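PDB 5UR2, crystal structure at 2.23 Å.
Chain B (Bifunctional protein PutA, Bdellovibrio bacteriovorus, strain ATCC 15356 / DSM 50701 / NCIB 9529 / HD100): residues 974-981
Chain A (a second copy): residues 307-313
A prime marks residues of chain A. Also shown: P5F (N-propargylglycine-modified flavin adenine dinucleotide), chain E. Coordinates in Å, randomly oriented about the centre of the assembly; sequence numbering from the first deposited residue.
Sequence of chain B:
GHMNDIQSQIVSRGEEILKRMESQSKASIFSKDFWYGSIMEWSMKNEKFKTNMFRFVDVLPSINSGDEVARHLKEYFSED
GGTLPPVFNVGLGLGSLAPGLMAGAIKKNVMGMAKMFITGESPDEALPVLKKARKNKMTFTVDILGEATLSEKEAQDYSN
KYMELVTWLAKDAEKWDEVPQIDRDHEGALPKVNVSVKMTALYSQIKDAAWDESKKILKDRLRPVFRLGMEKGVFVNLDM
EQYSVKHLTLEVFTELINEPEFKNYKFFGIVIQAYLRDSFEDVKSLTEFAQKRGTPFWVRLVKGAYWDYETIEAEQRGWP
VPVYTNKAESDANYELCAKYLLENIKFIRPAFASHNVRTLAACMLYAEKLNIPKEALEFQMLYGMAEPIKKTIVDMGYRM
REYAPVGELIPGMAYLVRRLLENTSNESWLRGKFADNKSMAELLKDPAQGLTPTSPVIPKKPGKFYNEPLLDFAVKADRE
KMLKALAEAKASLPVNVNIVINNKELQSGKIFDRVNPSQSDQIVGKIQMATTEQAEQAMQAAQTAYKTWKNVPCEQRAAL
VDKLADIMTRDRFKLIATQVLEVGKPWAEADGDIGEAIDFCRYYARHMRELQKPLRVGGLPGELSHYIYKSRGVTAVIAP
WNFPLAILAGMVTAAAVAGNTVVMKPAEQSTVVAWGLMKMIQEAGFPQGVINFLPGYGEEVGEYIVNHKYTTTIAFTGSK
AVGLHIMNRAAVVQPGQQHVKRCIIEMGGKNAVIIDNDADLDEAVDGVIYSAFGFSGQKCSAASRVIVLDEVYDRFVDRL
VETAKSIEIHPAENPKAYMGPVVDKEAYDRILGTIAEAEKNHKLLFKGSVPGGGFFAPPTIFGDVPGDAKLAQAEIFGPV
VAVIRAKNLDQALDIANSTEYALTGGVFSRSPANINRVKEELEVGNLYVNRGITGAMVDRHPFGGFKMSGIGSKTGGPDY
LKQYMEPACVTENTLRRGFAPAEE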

# COMPACT_ATOMS: atom_id res chain seq x y z
N THR B 974 -21.81 2.92 -15.21
CA THR B 974 -22.08 4.29 -15.62
C THR B 974 -22.69 4.40 -17.01
O THR B 974 -23.00 5.51 -17.46
CB THR B 974 -20.79 5.12 -15.57
OG1 THR B 974 -19.88 4.62 -16.55
CG2 THR B 974 -20.18 5.08 -14.18
N LEU B 975 -22.90 3.28 -17.68
CA LEU B 975 -23.41 3.24 -19.03
C LEU B 975 -24.94 3.23 -19.00
O LEU B 975 -25.54 2.32 -18.41
CB LEU B 975 -22.85 2.01 -19.72
CG LEU B 975 -23.41 1.56 -21.06
CD1 LEU B 975 -23.18 2.62 -22.09
CD2 LEU B 975 -22.75 0.28 -21.42
N ARG B 976 -25.57 4.23 -19.63
CA ARG B 976 -27.03 4.33 -19.74
C ARG B 976 -27.39 4.80 -21.13
O ARG B 976 -26.87 5.82 -21.59
CB ARG B 976 -27.63 5.31 -18.71
CG ARG B 976 -27.46 4.91 -17.26
CD ARG B 976 -28.14 5.88 -16.31
NE ARG B 976 -27.56 5.78 -14.97
CZ ARG B 976 -27.82 6.63 -13.98
NH1 ARG B 976 -28.64 7.64 -14.20
NH2 ARG B 976 -27.25 6.48 -12.79
N ARG B 977 -28.31 4.08 -21.79
CA ARG B 977 -28.76 4.40 -23.15
C ARG B 977 -27.60 4.48 -24.12
O ARG B 977 -27.57 5.34 -25.01
CB ARG B 977 -29.54 5.72 -23.20
CG ARG B 977 -30.84 5.69 -22.49
CD ARG B 977 -31.72 4.59 -23.01
NE ARG B 977 -32.67 4.26 -21.97
CZ ARG B 977 -33.09 3.04 -21.70
NH1 ARG B 977 -32.64 2.01 -22.41
NH2 ARG B 977 -33.96 2.84 -20.71
N GLY B 978 -26.63 3.59 -23.96
CA GLY B 978 -25.51 3.54 -24.88
C GLY B 978 -24.48 4.63 -24.71
O GLY B 978 -23.70 4.86 -25.64
N PHE B 979 -24.47 5.32 -23.58
CA PHE B 979 -23.48 6.35 -23.33
C PHE B 979 -23.00 6.28 -21.88
O PHE B 979 -23.79 6.05 -20.96
CB PHE B 979 -24.02 7.75 -23.60
CG PHE B 979 -23.16 8.86 -23.02
CD1 PHE B 979 -22.01 9.28 -23.68
CD2 PHE B 979 -23.50 9.46 -21.82
CE1 PHE B 979 -21.21 10.30 -23.14
CE2 PHE B 979 -22.71 10.48 -21.26
CZ PHE B 979 -21.56 10.90 -21.93
N ALA B 980 -21.70 6.49 -21.70
CA ALA B 980 -21.09 6.55 -20.39
C ALA B 980 -20.16 7.76 -20.35
O ALA B 980 -19.48 8.04 -21.35
CB ALA B 980 -20.32 5.27 -20.06
N PRO B 981 -20.11 8.49 -19.24
CA PRO B 981 -19.20 9.64 -19.17
C PRO B 981 -17.74 9.20 -19.17
O PRO B 981 -17.39 8.15 -18.64
CB PRO B 981 -19.55 10.29 -17.82
CG PRO B 981 -20.77 9.58 -17.30
CD PRO B 981 -20.82 8.24 -17.98
PA P5F E . -22.98 10.92 -39.82
O1A P5F E . -22.31 11.11 -41.21
O2A P5F E . -22.83 11.95 -38.84
O5B P5F E . -22.43 9.76 -39.06
C5B P5F E . -22.61 9.42 -37.70
C4B P5F E . -22.11 7.98 -37.48
O4B P5F E . -20.72 7.79 -37.65
C3B P5F E . -22.38 7.43 -36.11
O3B P5F E . -23.70 7.12 -35.91
C2B P5F E . -21.47 6.26 -36.06
O2B P5F E . -22.06 5.17 -36.66
C1B P5F E . -20.28 6.73 -36.83
N9A P5F E . -19.18 7.15 -35.96
C8A P5F E . -19.19 8.14 -34.99
N7A P5F E . -17.98 8.24 -34.43
C5A P5F E . -17.12 7.32 -34.99
C6A P5F E . -15.77 6.98 -34.80
N6A P5F E . -14.95 7.66 -33.83
N1A P5F E . -15.20 6.01 -35.54
C2A P5F E . -15.94 5.34 -36.47
N3A P5F E . -17.26 5.64 -36.69
C4A P5F E . -17.87 6.61 -35.98
N1 P5F E . -28.31 1.98 -36.98
C2 P5F E . -28.09 0.58 -36.73
O2 P5F E . -26.88 0.18 -36.22
N3 P5F E . -29.09 -0.40 -36.98
C4 P5F E . -30.34 -0.03 -37.51
O4 P5F E . -31.30 -1.01 -37.75
C4X P5F E . -30.59 1.43 -37.78
N5 P5F E . -31.91 1.89 -38.21
C5X P5F E . -31.91 3.16 -38.95
C6 P5F E . -32.97 3.39 -39.96
C7 P5F E . -32.98 4.58 -40.72
C7M P5F E . -34.07 4.77 -41.74
C8 P5F E . -31.96 5.56 -40.50
C8M P5F E . -31.94 6.84 -41.30
C9 P5F E . -30.94 5.35 -39.54
C9A P5F E . -30.93 4.09 -38.74
N10 P5F E . -29.83 3.78 -37.81
C10 P5F E . -29.60 2.39 -37.52
C1' P5F E . -28.89 4.81 -37.30
C2' P5F E . -27.74 5.07 -38.27
O2' P5F E . -26.95 3.93 -38.34
C3' P5F E . -26.89 6.30 -37.90
O3' P5F E . -26.46 6.15 -36.59
C4' P5F E . -27.64 7.61 -38.07
O4' P5F E . -28.54 7.48 -39.12
C5' P5F E . -26.75 8.85 -38.26
O5' P5F E . -25.72 8.67 -39.19
P P5F E . -25.40 9.64 -40.43
O1P P5F E . -24.88 9.02 -41.77
O2P P5F E . -26.74 10.47 -40.39
O3P P5F E . -24.47 10.79 -39.70
C21 P5F E . -33.52 1.14 -36.28
C22 P5F E . -32.61 1.57 -37.19
C23 P5F E . -33.27 0.01 -35.27
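Chain A 307-313: WDYETIE

No direct hydrogen bond joins the two stretches; the polar part of their contact is carried by two water molecules, both of which donate to one carbonyl oxygen, that of Gly978. Water 1 lies 3.1 Å from Gly978 O and 2.9 Å from Asp308′ OD2, and donates to each. Water 2 lies 2.6 Å from Gly978 O and accepts from the backbone amide of Tyr309′, with Tyr309′ N 3.0 Å from the water oxygen. The direct separation of Gly978 O from Tyr309′ N is 4.0 Å, too long for a hydrogen bond, so the water supplies the link that the two backbones do not make themselves.

The two backbones present these groups differently. Residues 307′ to 313′ are helical, with phi between -54° and -70° and psi between -37° and -58°. The i to i+4 bonds confirm the assignment: Thr311′ N to Trp307′ O is 3.1 Å, Ile312′ N to Asp308′ O 3.0 Å and Glu313′ N to Tyr309′ O 2.9 Å. Asp308′ O also accepts from the side chain of its neighbour one turn on, with Thr311′ OG1 to Asp308′ O at 2.8 Å. Within this stretch no carbonyl lies four residues before Tyr309′, and its amide is turned to water 2.

The chain B stretch has no regular helix or strand. It folds back through a type I' beta turn from Arg976 to Phe979, closed by two backbone bonds, Arg976 N to Phe979 O at 2.9 Å and Phe979 N to Arg976 O at 3.2 Å. The central residues, Arg977 at 56/38 and Gly978 at 76/17, both have positive phi, a conformation that glycine adopts readily. Gly978 is the turn residue that meets the helix: its CA is 5.1 Å from the CA of Tyr309′, the closest pair of CA atoms across the two stretches, and Gly978 O reaches Asp308′ CB at 3.4 Å. The side chains of Arg976 and Arg977 are out of reach of chain A.

Because the chain reverses at the turn, residues before and after it can meet the same helix. Leu975, on the approach, points its CA-to-CB bond toward chain A, and with chi1 t and chi2 p it places CD2 4.2 Å from Tyr309′ CD1, oblique to the ring, and CD1 4.3 Å from Ile312′ CD1. Ala980, on the return, sets CB 4.0 Å from Ile312′ CD1. Ile312′, directed toward chain B in the m, t rotamer, therefore meets residues on both sides of the turn with its CD1, Leu975 before it and Ala980 after it. Phe979, between Gly978 and Ala980, directs its CA-to-CB bond away.

From the turn to its flanks, the contact thus runs from the water-linked carbonyl at Asp308′ and the Tyr309′ amide to apolar packing on the Tyr309′ ring and Ile312′, and buries 260 Å² in all. Before it, Trp307′ lays one ring face against the adenine of the modified flavin, with Trp307′ CZ2 3.2 Å from P5F N6A.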

# COMPACT_ATOMS: atom_id res chain seq x y z
N TRP A 307 -22.18 2.81 -31.38
CA TRP A 307 -20.73 2.96 -31.46
C TRP A 307 -20.09 2.98 -30.07
O TRP A 307 -19.25 2.13 -29.76
CB TRP A 307 -20.34 4.21 -32.25
CG TRP A 307 -18.85 4.29 -32.49
CD1 TRP A 307 -18.15 3.73 -33.53
CD2 TRP A 307 -17.87 4.96 -31.67
NE1 TRP A 307 -16.81 4.02 -33.41
CE2 TRP A 307 -16.60 4.77 -32.28
CE3 TRP A 307 -17.94 5.70 -30.47
CZ2 TRP A 307 -15.42 5.29 -31.75
CZ3 TRP A 307 -16.76 6.22 -29.93
CH2 TRP A 307 -15.51 6.02 -30.58
N ASP A 308 -20.50 3.92 -29.21
CA ASP A 308 -19.94 3.97 -27.86
C ASP A 308 -20.11 2.63 -27.16
O ASP A 308 -19.16 2.10 -26.55
CB ASP A 308 -20.59 5.07 -27.02
CG ASP A 308 -20.24 6.46 -27.52
OD1 ASP A 308 -19.08 6.86 -27.38
OD2 ASP A 308 -21.14 7.15 -28.02
N TYR A 309 -21.31 2.06 -27.24
CA TYR A 309 -21.58 0.76 -26.64
C TYR A 309 -20.57 -0.29 -27.12
O TYR A 309 -20.03 -1.06 -26.32
CB TYR A 309 -23.02 0.33 -26.95
CG TYR A 309 -23.33 -1.09 -26.50
CD1 TYR A 309 -23.74 -1.35 -25.20
CD2 TYR A 309 -23.16 -2.18 -27.36
CE1 TYR A 309 -24.00 -2.64 -24.76
CE2 TYR A 309 -23.40 -3.48 -26.93
CZ TYR A 309 -23.83 -3.70 -25.63
OH TYR A 309 -24.10 -4.97 -25.19
N GLU A 310 -20.31 -0.35 -28.43
CA GLU A 310 -19.43 -1.40 -28.92
C GLU A 310 -18.00 -1.21 -28.44
O GLU A 310 -17.31 -2.19 -28.11
CB GLU A 310 -19.45 -1.50 -30.46
CG GLU A 310 -20.82 -1.82 -31.11
CD GLU A 310 -21.42 -3.16 -30.69
OE1 GLU A 310 -20.76 -3.96 -29.97
OE2 GLU A 310 -22.58 -3.41 -31.07
N THR A 311 -17.51 0.02 -28.37
CA THR A 311 -16.15 0.18 -27.89
C THR A 311 -16.05 -0.20 -26.42
O THR A 311 -15.04 -0.76 -25.98
CB THR A 311 -15.67 1.61 -28.11
OG1 THR A 311 -16.48 2.50 -27.34
CG2 THR A 311 -15.76 1.99 -29.60
N ILE A 312 -17.09 0.11 -25.64
CA ILE A 312 -17.05 -0.18 -24.21
C ILE A 312 -17.13 -1.68 -23.97
O ILE A 312 -16.34 -2.25 -23.21
CB ILE A 312 -18.16 0.58 -23.48
CG1 ILE A 312 -17.83 2.09 -23.50
CG2 ILE A 312 -18.35 0.03 -22.09
CD1 ILE A 312 -19.00 2.99 -23.12
N GLU A 313 -18.07 -2.35 -24.64
CA GLU A 313 -18.24 -3.79 -24.47
C GLU A 313 -16.96 -4.54 -24.81
O GLU A 313 -16.52 -5.41 -24.06
CB GLU A 313 -19.38 -4.30 -25.36
CG GLU A 313 -20.72 -4.48 -24.67
CD GLU A 313 -20.68 -5.56 -23.61
OE1 GLU A 313 -20.92 -5.24 -22.43
OE2 GLU A 313 -20.42 -6.72 -23.96
O HOH W 1 -23.90 7.52 -27.24
O HOH W 2 -23.74 3.65 -27.93